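Local structure of regulatory protein SWI6 (Saccharomyces cerevisiae, 1SW6) at residues 203-208 with 226-231; 220-225 with 295-300; 137-142 with 169-174. The protein acts, through its ankyrin-repeat domain and other parts, in cell-cycle-dependent transcription as the SWI6 subunit of the yeast complexes SBF, with SWI4, and MBF, with MBP1. All coordinates share one frame; numbering follows the deposited sequence.

Contact 1 of 3, residues 203-208 with 226-231; sequences TILHHI and DILMGW
Leu228 reaches over from residues 226-231 and sets one methyl, CD2, among three aliphatic side chains of 203-208. Leu228 CD2 lies 4.0 Å from Ile204 CG2 and the same 4.0 Å from Leu205 CD2, while Ile208 CD1 stands a little further off, 4.4 Å from Leu228 CD2. With CG swung opposite its backbone N (chi1 175°), Leu228 is directed toward the other helix, its CD2 doing the touching. Leu205 arrives differently: it leaves its helix to one side, and the delta methyl CD2 makes up the distance. The two backbones remain well apart, with segment axes 12.1 Å from each other at closest approach, so the gap is bridged by side chains alone.

Behind this apolar shell, the start of helix 204-212 is fixed by a capping box. Thr203, the N-cap, takes a weak bond from Leu205 N on its OG1, and His206 ND1 accepts from Thr203 N at 3.1 Å. His206 NE2 is tied in turn to the backbone O of Asp284.

Both helices lie in the third ankyrin repeat and, judged by these segments, run nearly antiparallel at 152°. Helix 167-173 packs Leu168 and Val172 against Ile204, and Met275 of helix 268-276 lies against Ile204 and Leu205; Leu228 also rests on Leu194, in a loop.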
ATOM      1  N   THR A 203     -18.317   0.956  -9.998  1.00 35.18           N
ATOM      2  CA  THR A 203     -17.999  -0.264 -10.731  1.00 34.22           C
ATOM      3  C   THR A 203     -16.522  -0.290 -11.093  1.00 34.67           C
ATOM      4  O   THR A 203     -15.771   0.638 -10.756  1.00 32.84           O
ATOM      5  CB  THR A 203     -18.808  -0.328 -12.023  1.00 35.01           C
ATOM      6  OG1 THR A 203     -18.265   0.605 -12.972  1.00 33.81           O
ATOM      7  CG2 THR A 203     -20.267   0.052 -11.733  1.00 32.14           C
ATOM      8  N   ILE A 204     -16.109  -1.350 -11.788  1.00 34.43           N
ATOM      9  CA  ILE A 204     -14.724  -1.482 -12.201  1.00 33.73           C
ATOM     10  C   ILE A 204     -14.368  -0.341 -13.158  1.00 33.69           C
ATOM     11  O   ILE A 204     -13.231   0.132 -13.172  1.00 32.20           O
ATOM     12  CB  ILE A 204     -14.467  -2.847 -12.888  1.00 35.78           C
ATOM     13  CG1 ILE A 204     -12.975  -2.995 -13.199  1.00 37.67           C
ATOM     14  CG2 ILE A 204     -15.280  -2.966 -14.153  1.00 36.91           C
ATOM     15  CD1 ILE A 204     -12.127  -3.186 -11.936  1.00 39.35           C
ATOM     16  N   LEU A 205     -15.341   0.112 -13.951  1.00 32.90           N
ATOM     17  CA  LEU A 205     -15.084   1.209 -14.887  1.00 34.06           C
ATOM     18  C   LEU A 205     -14.856   2.517 -14.162  1.00 32.73           C
ATOM     19  O   LEU A 205     -14.066   3.336 -14.601  1.00 32.94           O
ATOM     20  CB  LEU A 205     -16.236   1.398 -15.877  1.00 33.71           C
ATOM     21  CG  LEU A 205     -16.398   0.339 -16.963  1.00 36.68           C
ATOM     22  CD1 LEU A 205     -17.467   0.788 -17.973  1.00 35.83           C
ATOM     23  CD2 LEU A 205     -15.051   0.132 -17.661  1.00 36.57           C
ATOM     24  N   HIS A 206     -15.558   2.730 -13.056  1.00 33.90           N
ATOM     25  CA  HIS A 206     -15.374   3.976 -12.320  1.00 34.24           C
ATOM     26  C   HIS A 206     -13.942   4.033 -11.821  1.00 34.20           C
ATOM     27  O   HIS A 206     -13.296   5.069 -11.897  1.00 34.21           O
ATOM     28  CB  HIS A 206     -16.321   4.064 -11.120  1.00 33.18           C
ATOM     29  CG  HIS A 206     -17.707   4.500 -11.468  1.00 33.28           C
ATOM     30  ND1 HIS A 206     -18.773   3.629 -11.507  1.00 32.09           N
ATOM     31  CD2 HIS A 206     -18.207   5.723 -11.773  1.00 33.43           C
ATOM     32  CE1 HIS A 206     -19.870   4.295 -11.817  1.00 32.69           C
ATOM     33  NE2 HIS A 206     -19.555   5.567 -11.983  1.00 33.11           N
ATOM     34  N   HIS A 207     -13.452   2.905 -11.319  1.00 32.90           N
ATOM     35  CA  HIS A 207     -12.099   2.840 -10.791  1.00 34.46           C
ATOM     36  C   HIS A 207     -11.034   3.001 -11.864  1.00 33.37           C
ATOM     37  O   HIS A 207     -10.009   3.638 -11.615  1.00 34.60           O
ATOM     38  CB  HIS A 207     -11.894   1.527 -10.015  1.00 35.35           C
ATOM     39  CG  HIS A 207     -12.623   1.480  -8.707  1.00 37.82           C
ATOM     40  ND1 HIS A 207     -12.254   2.245  -7.618  1.00 38.96           N
ATOM     41  CD2 HIS A 207     -13.719   0.784  -8.319  1.00 38.99           C
ATOM     42  CE1 HIS A 207     -13.091   2.021  -6.621  1.00 40.25           C
ATOM     43  NE2 HIS A 207     -13.989   1.139  -7.019  1.00 39.55           N
ATOM     44  N   ILE A 208     -11.265   2.442 -13.052  1.00 32.33           N
ATOM     45  CA  ILE A 208     -10.295   2.563 -14.140  1.00 31.08           C
ATOM     46  C   ILE A 208     -10.119   4.053 -14.430  1.00 32.92           C
ATOM     47  O   ILE A 208      -9.001   4.573 -14.473  1.00 30.29           O
ATOM     48  CB  ILE A 208     -10.776   1.844 -15.428  1.00 30.21           C
ATOM     49  CG1 ILE A 208     -10.782   0.322 -15.210  1.00 31.28           C
ATOM     50  CG2 ILE A 208      -9.880   2.231 -16.603  1.00 29.32           C
ATOM     51  CD1 ILE A 208     -11.126  -0.480 -16.435  1.00 26.31           C
ATOM     52  N   ASP A 226      -9.531  -0.762 -22.659  1.00 31.75           N
ATOM     53  CA  ASP A 226      -9.595  -1.440 -23.954  1.00 32.42           C
ATOM     54  C   ASP A 226      -9.516  -2.958 -23.827  1.00 31.60           C
ATOM     55  O   ASP A 226     -10.233  -3.666 -24.517  1.00 32.09           O
ATOM     56  CB  ASP A 226      -8.498  -0.935 -24.899  1.00 33.62           C
ATOM     57  CG  ASP A 226      -8.697   0.519 -25.303  1.00 36.96           C
ATOM     58  OD1 ASP A 226      -9.856   0.998 -25.300  1.00 35.49           O
ATOM     59  OD2 ASP A 226      -7.697   1.187 -25.634  1.00 37.89           O
ATOM     60  N   ILE A 227      -8.649  -3.455 -22.951  1.00 32.27           N
ATOM     61  CA  ILE A 227      -8.537  -4.899 -22.748  1.00 33.49           C
ATOM     62  C   ILE A 227      -9.862  -5.461 -22.238  1.00 32.98           C
ATOM     63  O   ILE A 227     -10.289  -6.529 -22.660  1.00 32.38           O
ATOM     64  CB  ILE A 227      -7.432  -5.268 -21.714  1.00 34.86           C
ATOM     65  CG1 ILE A 227      -6.046  -5.078 -22.328  1.00 34.90           C
ATOM     66  CG2 ILE A 227      -7.600  -6.710 -21.255  1.00 34.49           C
ATOM     67  CD1 ILE A 227      -5.819  -5.905 -23.575  1.00 33.66           C
ATOM     68  N   LEU A 228     -10.511  -4.741 -21.324  1.00 32.15           N
ATOM     69  CA  LEU A 228     -11.788  -5.190 -20.780  1.00 29.58           C
ATOM     70  C   LEU A 228     -12.862  -5.302 -21.877  1.00 30.29           C
ATOM     71  O   LEU A 228     -13.579  -6.307 -21.954  1.00 27.35           O
ATOM     72  CB  LEU A 228     -12.263  -4.224 -19.685  1.00 30.85           C
ATOM     73  CG  LEU A 228     -13.649  -4.489 -19.077  1.00 31.99           C
ATOM     74  CD1 LEU A 228     -13.780  -5.956 -18.713  1.00 34.36           C
ATOM     75  CD2 LEU A 228     -13.854  -3.630 -17.843  1.00 34.06           C
ATOM     76  N   MET A 229     -12.977  -4.273 -22.715  1.00 30.56           N
ATOM     77  CA  MET A 229     -13.969  -4.298 -23.792  1.00 31.14           C
ATOM     78  C   MET A 229     -13.653  -5.422 -24.792  1.00 32.26           C
ATOM     79  O   MET A 229     -14.539  -6.184 -25.177  1.00 32.28           O
ATOM     80  CB  MET A 229     -14.027  -2.946 -24.501  1.00 30.38           C
ATOM     81  CG  MET A 229     -14.555  -1.801 -23.630  1.00 30.52           C
ATOM     82  SD  MET A 229     -16.225  -2.119 -22.971  1.00 34.36           S
ATOM     83  CE  MET A 229     -17.175  -2.023 -24.507  1.00 32.70           C
ATOM     84  N   GLY A 230     -12.391  -5.534 -25.200  1.00 32.85           N
ATOM     85  CA  GLY A 230     -12.021  -6.594 -26.120  1.00 31.50           C
ATOM     86  C   GLY A 230     -12.300  -7.973 -25.533  1.00 32.62           C
ATOM     87  O   GLY A 230     -12.786  -8.874 -26.231  1.00 31.87           O
ATOM     88  N   TRP A 231     -12.006  -8.141 -24.244  1.00 32.92           N
ATOM     89  CA  TRP A 231     -12.219  -9.423 -23.564  1.00 33.16           C
ATOM     90  C   TRP A 231     -13.689  -9.836 -23.607  1.00 34.33           C
ATOM     91  O   TRP A 231     -14.010 -11.006 -23.840  1.00 32.80           O
ATOM     92  CB  TRP A 231     -11.770  -9.342 -22.096  1.00 31.40           C
ATOM     93  CG  TRP A 231     -11.874 -10.669 -21.345  1.00 30.41           C
ATOM     94  CD1 TRP A 231     -10.917 -11.646 -21.258  1.00 30.05           C
ATOM     95  CD2 TRP A 231     -13.001 -11.146 -20.603  1.00 29.20           C
ATOM     96  NE1 TRP A 231     -11.384 -12.698 -20.503  1.00 30.01           N
ATOM     97  CE2 TRP A 231     -12.659 -12.417 -20.091  1.00 28.78           C
ATOM     98  CE3 TRP A 231     -14.270 -10.623 -20.317  1.00 30.67           C
ATOM     99  CZ2 TRP A 231     -13.540 -13.174 -19.307  1.00 30.22           C
ATOM    100  CZ3 TRP A 231     -15.147 -11.374 -19.535  1.00 31.49           C
ATOM    101  CH2 TRP A 231     -14.775 -12.639 -19.041  1.00 31.20           C
TER

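Contact 2 of 3, residues 220-225 with 295-300; sequences AAKYYL and NISIVD
Ile298 carries the apolar part of this contact, laying its long branch against two side chains one helical turn apart on 220-225. Its terminal methyl CD1 comes within 4.1 Å of Ala221 CB. One carbon back, Ile298 CG1 meets Leu225 CD2, also at 4.1 Å, the two side chains passing each other at a slant. CG1 lies roughly opposite the backbone N (chi1 -158°) and chi2 is extended at 163°, and this outstretched branch carries Ile298 to helix 218-234 from a beta carbon set to one side of the line between the helices. The CA atoms of the nearest backbone pair, Lys222 and Ile298, are 6.3 Å apart. Ile298 and Ala221 both also rest on Ser212 of helix 204-212, while Leu225 continues onto Leu302 and Tyr305.

The second kind of contact is a lysine stem passing a serine hydroxyl. Lys222 CD lies 4.1 Å from Ser297 OG, a van der Waals approach. Bends at chi2 and chi4 curl the lysine chain, and its NZ goes to a salt bridge with OD2 of Asp226, on the next turn of its own helix. The ammonium is thus paired within helix 218-234, and the lysine offers methylene groups to the helix across from it.

The segment axes are 10.3 Å apart and inclined by just 11°. Helix 218-234 lies in the third ankyrin repeat and helix 296-304 in the fourth, and this near-parallel, side-by-side packing of corresponding helices from successive repeats is the hallmark of the ankyrin stack.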
ATOM      1  N   ALA A 220      -1.900   3.002 -18.257  1.00 34.98           N
ATOM      2  CA  ALA A 220      -2.479   1.793 -17.667  1.00 34.14           C
ATOM      3  C   ALA A 220      -4.004   1.773 -17.760  1.00 32.82           C
ATOM      4  O   ALA A 220      -4.598   0.772 -18.151  1.00 32.94           O
ATOM      5  CB  ALA A 220      -2.052   1.663 -16.207  1.00 32.29           C
ATOM      6  N   ALA A 221      -4.640   2.880 -17.398  1.00 32.80           N
ATOM      7  CA  ALA A 221      -6.096   2.943 -17.438  1.00 33.09           C
ATOM      8  C   ALA A 221      -6.647   2.806 -18.857  1.00 33.09           C
ATOM      9  O   ALA A 221      -7.694   2.190 -19.066  1.00 34.36           O
ATOM     10  CB  ALA A 221      -6.585   4.240 -16.803  1.00 31.16           C
ATOM     11  N   LYS A 222      -5.960   3.378 -19.834  1.00 34.95           N
ATOM     12  CA  LYS A 222      -6.423   3.265 -21.209  1.00 35.92           C
ATOM     13  C   LYS A 222      -6.353   1.781 -21.562  1.00 35.63           C
ATOM     14  O   LYS A 222      -7.288   1.205 -22.120  1.00 34.39           O
ATOM     15  CB  LYS A 222      -5.508   4.062 -22.138  1.00 39.47           C
ATOM     16  CG  LYS A 222      -5.870   3.993 -23.630  1.00 42.30           C
ATOM     17  CD  LYS A 222      -7.128   4.801 -23.928  1.00 43.82           C
ATOM     18  CE  LYS A 222      -7.244   5.129 -25.413  1.00 45.44           C
ATOM     19  NZ  LYS A 222      -7.345   3.919 -26.283  1.00 47.95           N
ATOM     20  N   TYR A 223      -5.229   1.169 -21.215  1.00 35.08           N
ATOM     21  CA  TYR A 223      -4.990  -0.245 -21.481  1.00 33.41           C
ATOM     22  C   TYR A 223      -6.043  -1.137 -20.831  1.00 32.71           C
ATOM     23  O   TYR A 223      -6.579  -2.050 -21.469  1.00 34.33           O
ATOM     24  CB  TYR A 223      -3.608  -0.617 -20.954  1.00 33.14           C
ATOM     25  CG  TYR A 223      -3.255  -2.084 -21.051  1.00 33.09           C
ATOM     26  CD1 TYR A 223      -2.723  -2.614 -22.224  1.00 32.68           C
ATOM     27  CD2 TYR A 223      -3.387  -2.923 -19.943  1.00 32.73           C
ATOM     28  CE1 TYR A 223      -2.315  -3.942 -22.293  1.00 34.15           C
ATOM     29  CE2 TYR A 223      -2.983  -4.257 -20.002  1.00 36.06           C
ATOM     30  CZ  TYR A 223      -2.440  -4.752 -21.181  1.00 34.88           C
ATOM     31  OH  TYR A 223      -1.962  -6.038 -21.224  1.00 40.21           O
ATOM     32  N   TYR A 224      -6.333  -0.878 -19.557  1.00 31.64           N
ATOM     33  CA  TYR A 224      -7.323  -1.662 -18.823  1.00 31.15           C
ATOM     34  C   TYR A 224      -8.703  -1.576 -19.477  1.00 30.93           C
ATOM     35  O   TYR A 224      -9.381  -2.594 -19.678  1.00 30.59           O
ATOM     36  CB  TYR A 224      -7.389  -1.181 -17.362  1.00 30.22           C
ATOM     37  CG  TYR A 224      -6.142  -1.495 -16.550  1.00 27.82           C
ATOM     38  CD1 TYR A 224      -5.760  -0.681 -15.494  1.00 28.61           C
ATOM     39  CD2 TYR A 224      -5.355  -2.622 -16.835  1.00 29.23           C
ATOM     40  CE1 TYR A 224      -4.614  -0.966 -14.724  1.00 28.49           C
ATOM     41  CE2 TYR A 224      -4.203  -2.920 -16.077  1.00 29.16           C
ATOM     42  CZ  TYR A 224      -3.842  -2.083 -15.026  1.00 30.30           C
ATOM     43  OH  TYR A 224      -2.702  -2.334 -14.295  1.00 30.43           O
ATOM     44  N   LEU A 225      -9.104  -0.360 -19.826  1.00 30.40           N
ATOM     45  CA  LEU A 225     -10.395  -0.135 -20.467  1.00 31.19           C
ATOM     46  C   LEU A 225     -10.523  -0.893 -21.780  1.00 30.97           C
ATOM     47  O   LEU A 225     -11.513  -1.598 -21.992  1.00 32.37           O
ATOM     48  CB  LEU A 225     -10.611   1.355 -20.716  1.00 28.73           C
ATOM     49  CG  LEU A 225     -11.851   1.726 -21.543  1.00 32.13           C
ATOM     50  CD1 LEU A 225     -13.103   1.131 -20.895  1.00 31.51           C
ATOM     51  CD2 LEU A 225     -11.975   3.237 -21.635  1.00 29.64           C
ATOM     52  N   ASN A 295      -8.510  14.714 -18.684  1.00 57.71           N
ATOM     53  CA  ASN A 295      -7.739  13.825 -19.550  1.00 58.63           C
ATOM     54  C   ASN A 295      -8.602  13.442 -20.758  1.00 57.57           C
ATOM     55  O   ASN A 295      -9.434  12.541 -20.685  1.00 57.64           O
ATOM     56  CB  ASN A 295      -7.314  12.591 -18.746  1.00 61.98           C
ATOM     57  CG  ASN A 295      -6.774  11.468 -19.616  1.00 65.74           C
ATOM     58  OD1 ASN A 295      -5.992  11.696 -20.546  1.00 68.17           O
ATOM     59  ND2 ASN A 295      -7.179  10.238 -19.301  1.00 65.87           N
ATOM     60  N   ILE A 296      -8.398  14.144 -21.867  1.00 56.62           N
ATOM     61  CA  ILE A 296      -9.166  13.925 -23.088  1.00 56.59           C
ATOM     62  C   ILE A 296      -9.023  12.528 -23.696  1.00 55.43           C
ATOM     63  O   ILE A 296      -9.953  12.022 -24.332  1.00 54.85           O
ATOM     64  CB  ILE A 296      -8.791  14.960 -24.171  1.00 58.07           C
ATOM     65  CG1 ILE A 296      -9.702  14.791 -25.390  1.00 59.58           C
ATOM     66  CG2 ILE A 296      -7.332  14.780 -24.580  1.00 59.26           C
ATOM     67  CD1 ILE A 296      -9.492  15.824 -26.477  1.00 61.25           C
ATOM     68  N   SER A 297      -7.862  11.914 -23.511  1.00 52.99           N
ATOM     69  CA  SER A 297      -7.612  10.587 -24.054  1.00 51.08           C
ATOM     70  C   SER A 297      -8.687   9.561 -23.684  1.00 48.22           C
ATOM     71  O   SER A 297      -9.290   8.950 -24.560  1.00 47.18           O
ATOM     72  CB  SER A 297      -6.245  10.088 -23.586  1.00 52.12           C
ATOM     73  OG  SER A 297      -6.078   8.714 -23.893  1.00 55.74           O
ATOM     74  N   ILE A 298      -8.931   9.380 -22.388  1.00 45.19           N
ATOM     75  CA  ILE A 298      -9.911   8.405 -21.941  1.00 43.44           C
ATOM     76  C   ILE A 298     -11.358   8.894 -22.122  1.00 42.25           C
ATOM     77  O   ILE A 298     -12.283   8.091 -22.200  1.00 39.85           O
ATOM     78  CB  ILE A 298      -9.614   7.972 -20.475  1.00 45.10           C
ATOM     79  CG1 ILE A 298     -10.248   6.611 -20.198  1.00 44.74           C
ATOM     80  CG2 ILE A 298     -10.112   9.014 -19.495  1.00 46.00           C
ATOM     81  CD1 ILE A 298      -9.683   5.925 -18.984  1.00 45.57           C
ATOM     82  N   VAL A 299     -11.549  10.208 -22.219  1.00 40.44           N
ATOM     83  CA  VAL A 299     -12.883  10.760 -22.447  1.00 38.85           C
ATOM     84  C   VAL A 299     -13.346  10.324 -23.843  1.00 38.53           C
ATOM     85  O   VAL A 299     -14.473   9.856 -24.018  1.00 37.31           O
ATOM     86  CB  VAL A 299     -12.882  12.300 -22.413  1.00 38.21           C
ATOM     87  CG1 VAL A 299     -14.230  12.830 -22.913  1.00 37.10           C
ATOM     88  CG2 VAL A 299     -12.597  12.789 -21.011  1.00 37.57           C
ATOM     89  N   ASP A 300     -12.474  10.489 -24.834  1.00 38.31           N
ATOM     90  CA  ASP A 300     -12.799  10.108 -26.205  1.00 39.63           C
ATOM     91  C   ASP A 300     -12.981   8.603 -26.348  1.00 38.39           C
ATOM     92  O   ASP A 300     -13.874   8.156 -27.056  1.00 37.40           O
ATOM     93  CB  ASP A 300     -11.715  10.591 -27.171  1.00 42.65           C
ATOM     94  CG  ASP A 300     -11.749  12.102 -27.384  1.00 48.53           C
ATOM     95  OD1 ASP A 300     -10.845  12.617 -28.080  1.00 49.70           O
ATOM     96  OD2 ASP A 300     -12.674  12.775 -26.860  1.00 49.36           O
TER

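Contact 3 of 3, residues 137-142 with 169-174; sequences WLTSIA and VKAVKS
Thr139 and Ala171 meet methyl to methyl, with Thr139 CG2 3.7 Å from Ala171 CB. The threonine directs that methyl across the interface because CG2 lies opposite its backbone N (chi1 -70°, measured to OG1), whereas OG1 is turned back to bond the carbonyl of Leu135 in its own helix. Alongside, Ser140 and Lys170 abut through their beta carbons, Ser140 CB to Lys170 CB 3.9 Å, at the point where the backbones are nearest. Lys170 brings its stem to the interface and then leads away, bending at chi2, to a salt bridge with Glu165.

Ser140 also holds the polar side. Its OG is 2.6 Å from a water, and that water donates to Lys170 O at 2.7 Å. Ser174 approaches Ser140 by its hydroxyl, placing OG 3.0 Å from Ser140 O; this is a possible hydrogen bond, since the same proton has another acceptor within reach. The second subunit, another copy of this protein, comes up to the same place: its Met214 packs on Trp137 and its Gly216 on Ser174.

Beta carbons and short side chains meet here, consistent with the close approach of the first and second ankyrin repeats, 4.9 Å between Ser140 CA and Lys170 CA. The water ties a side chain of one segment, Ser140 OG, to a backbone carbonyl of the other, and Ser174 OG is a possible further donor to Ser140 O, so the polar atoms of this buried contact are at least partly satisfied.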
ATOM      1  N   TRP A 137      -4.112  -8.573  -2.284  1.00 38.59           N
ATOM      2  CA  TRP A 137      -2.673  -8.319  -2.266  1.00 39.56           C
ATOM      3  C   TRP A 137      -1.994  -8.862  -3.511  1.00 37.99           C
ATOM      4  O   TRP A 137      -1.233  -8.153  -4.178  1.00 35.94           O
ATOM      5  CB  TRP A 137      -2.029  -8.973  -1.042  1.00 42.74           C
ATOM      6  CG  TRP A 137      -2.117  -8.182   0.222  1.00 48.29           C
ATOM      7  CD1 TRP A 137      -2.977  -7.157   0.502  1.00 50.68           C
ATOM      8  CD2 TRP A 137      -1.337  -8.385   1.403  1.00 51.69           C
ATOM      9  NE1 TRP A 137      -2.780  -6.709   1.789  1.00 51.25           N
ATOM     10  CE2 TRP A 137      -1.779  -7.446   2.364  1.00 52.38           C
ATOM     11  CE3 TRP A 137      -0.304  -9.272   1.747  1.00 53.82           C
ATOM     12  CZ2 TRP A 137      -1.226  -7.369   3.645  1.00 54.14           C
ATOM     13  CZ3 TRP A 137       0.248  -9.195   3.025  1.00 54.72           C
ATOM     14  CH2 TRP A 137      -0.216  -8.248   3.956  1.00 55.13           C
ATOM     15  N   LEU A 138      -2.275 -10.125  -3.812  1.00 36.13           N
ATOM     16  CA  LEU A 138      -1.676 -10.794  -4.962  1.00 35.94           C
ATOM     17  C   LEU A 138      -2.117 -10.247  -6.314  1.00 35.46           C
ATOM     18  O   LEU A 138      -1.345 -10.269  -7.276  1.00 34.00           O
ATOM     19  CB  LEU A 138      -1.944 -12.299  -4.872  1.00 36.28           C
ATOM     20  CG  LEU A 138      -1.081 -12.925  -3.773  1.00 36.54           C
ATOM     21  CD1 LEU A 138      -1.396 -14.393  -3.586  1.00 39.85           C
ATOM     22  CD2 LEU A 138       0.368 -12.759  -4.162  1.00 37.68           C
ATOM     23  N   THR A 139      -3.348  -9.747  -6.387  1.00 34.95           N
ATOM     24  CA  THR A 139      -3.860  -9.183  -7.631  1.00 34.65           C
ATOM     25  C   THR A 139      -3.264  -7.787  -7.842  1.00 35.66           C
ATOM     26  O   THR A 139      -2.924  -7.395  -8.965  1.00 34.09           O
ATOM     27  CB  THR A 139      -5.405  -9.084  -7.604  1.00 36.15           C
ATOM     28  OG1 THR A 139      -5.974 -10.404  -7.661  1.00 35.63           O
ATOM     29  CG2 THR A 139      -5.919  -8.259  -8.789  1.00 33.75           C
ATOM     30  N   SER A 140      -3.124  -7.044  -6.750  1.00 35.87           N
ATOM     31  CA  SER A 140      -2.587  -5.691  -6.818  1.00 37.71           C
ATOM     32  C   SER A 140      -1.153  -5.713  -7.345  1.00 37.06           C
ATOM     33  O   SER A 140      -0.667  -4.749  -7.924  1.00 36.99           O
ATOM     34  CB  SER A 140      -2.606  -5.061  -5.424  1.00 37.38           C
ATOM     35  OG  SER A 140      -2.257  -3.689  -5.479  1.00 42.82           O
ATOM     36  N   ILE A 141      -0.505  -6.848  -7.150  1.00 37.19           N
ATOM     37  CA  ILE A 141       0.882  -7.045  -7.524  1.00 36.66           C
ATOM     38  C   ILE A 141       1.049  -7.807  -8.833  1.00 35.77           C
ATOM     39  O   ILE A 141       2.155  -8.184  -9.208  1.00 35.57           O
ATOM     40  CB  ILE A 141       1.590  -7.770  -6.339  1.00 37.78           C
ATOM     41  CG1 ILE A 141       2.739  -6.918  -5.854  1.00 37.11           C
ATOM     42  CG2 ILE A 141       1.958  -9.196  -6.690  1.00 37.21           C
ATOM     43  CD1 ILE A 141       2.275  -5.633  -5.254  1.00 40.71           C
ATOM     44  N   ALA A 142      -0.063  -8.024  -9.525  1.00 34.89           N
ATOM     45  CA  ALA A 142      -0.070  -8.739 -10.793  1.00 35.71           C
ATOM     46  C   ALA A 142       0.541 -10.136 -10.732  1.00 37.20           C
ATOM     47  O   ALA A 142       1.056 -10.635 -11.742  1.00 37.39           O
ATOM     48  CB  ALA A 142       0.632  -7.915 -11.873  1.00 33.35           C
ATOM     49  N   VAL A 169     -10.665  -4.857  -8.553  1.00 29.51           N
ATOM     50  CA  VAL A 169     -10.552  -3.401  -8.444  1.00 29.92           C
ATOM     51  C   VAL A 169      -9.084  -3.017  -8.154  1.00 30.40           C
ATOM     52  O   VAL A 169      -8.604  -1.981  -8.598  1.00 30.64           O
ATOM     53  CB  VAL A 169     -11.498  -2.860  -7.324  1.00 31.21           C
ATOM     54  CG1 VAL A 169     -11.184  -1.385  -6.997  1.00 32.49           C
ATOM     55  CG2 VAL A 169     -12.951  -2.979  -7.793  1.00 30.11           C
ATOM     56  N   LYS A 170      -8.370  -3.871  -7.423  1.00 30.64           N
ATOM     57  CA  LYS A 170      -6.965  -3.610  -7.110  1.00 31.13           C
ATOM     58  C   LYS A 170      -6.131  -3.663  -8.379  1.00 30.73           C
ATOM     59  O   LYS A 170      -5.162  -2.915  -8.531  1.00 30.27           O
ATOM     60  CB  LYS A 170      -6.445  -4.639  -6.099  1.00 32.70           C
ATOM     61  CG  LYS A 170      -7.175  -4.568  -4.767  1.00 35.27           C
ATOM     62  CD  LYS A 170      -7.199  -3.126  -4.268  1.00 37.65           C
ATOM     63  CE  LYS A 170      -8.259  -2.920  -3.211  1.00 39.27           C
ATOM     64  NZ  LYS A 170      -8.326  -1.494  -2.811  1.00 39.93           N
ATOM     65  N   ALA A 171      -6.526  -4.536  -9.301  1.00 29.99           N
ATOM     66  CA  ALA A 171      -5.825  -4.663 -10.569  1.00 30.13           C
ATOM     67  C   ALA A 171      -5.876  -3.353 -11.336  1.00 31.15           C
ATOM     68  O   ALA A 171      -4.907  -2.980 -12.005  1.00 31.34           O
ATOM     69  CB  ALA A 171      -6.451  -5.773 -11.416  1.00 29.44           C
ATOM     70  N   VAL A 172      -6.996  -2.643 -11.260  1.00 30.90           N
ATOM     71  CA  VAL A 172      -7.070  -1.399 -12.021  1.00 31.67           C
ATOM     72  C   VAL A 172      -6.662  -0.142 -11.266  1.00 32.95           C
ATOM     73  O   VAL A 172      -6.654   0.946 -11.839  1.00 32.44           O
ATOM     74  CB  VAL A 172      -8.468  -1.199 -12.654  1.00 29.72           C
ATOM     75  CG1 VAL A 172      -8.748  -2.355 -13.626  1.00 27.26           C
ATOM     76  CG2 VAL A 172      -9.540  -1.126 -11.576  1.00 26.91           C
ATOM     77  N   LYS A 173      -6.301  -0.285  -9.994  1.00 33.55           N
ATOM     78  CA  LYS A 173      -5.860   0.868  -9.217  1.00 34.64           C
ATOM     79  C   LYS A 173      -4.333   0.942  -9.124  1.00 35.21           C
ATOM     80  O   LYS A 173      -3.793   1.865  -8.506  1.00 35.74           O
ATOM     81  CB  LYS A 173      -6.478   0.852  -7.816  1.00 36.24           C
ATOM     82  CG  LYS A 173      -7.968   1.135  -7.828  1.00 39.33           C
ATOM     83  CD  LYS A 173      -8.555   1.155  -6.429  1.00 43.69           C
ATOM     84  CE  LYS A 173      -8.048   2.348  -5.628  1.00 44.53           C
ATOM     85  NZ  LYS A 173      -8.843   2.495  -4.382  1.00 48.57           N
ATOM     86  N   SER A 174      -3.644  -0.029  -9.732  1.00 34.16           N
ATOM     87  CA  SER A 174      -2.175  -0.047  -9.759  1.00 33.72           C
ATOM     88  C   SER A 174      -1.731  -0.318 -11.205  1.00 33.60           C
ATOM     89  O   SER A 174      -2.503  -0.867 -12.005  1.00 31.69           O
ATOM     90  CB  SER A 174      -1.621  -1.126  -8.823  1.00 34.44           C
ATOM     91  OG  SER A 174      -1.836  -2.420  -9.344  1.00 36.72           O
TER
HETATM   92  O   HOH W   1      -3.893  -1.918  -6.333  1.00 33.95           O

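Overall arrangement
Contact 1 is buried throughout, wholly aliphatic, and joins two helices within one repeat. Contacts 2 and 3 join successive repeats and bring in partly exposed residues, Lys222 and Ser297 in one and Lys170 in the other, each lysine with its charge paired away from the interface. Contact 3 alone adds a bridging water and borders the second subunit. Helix 218-234 serves contacts 1 and 2, where Leu205 CD2 lies 3.9 Å from Leu225 CD1. Ile208 of contact 1 packs on Val172 of contact 3, and Tyr224 of contact 2 probably hydrogen-bonds Ser174 O of contact 3. The centre of contact 2 is about 17 Å from the chain's centre, against 9 and 8 Å for contacts 1 and 3.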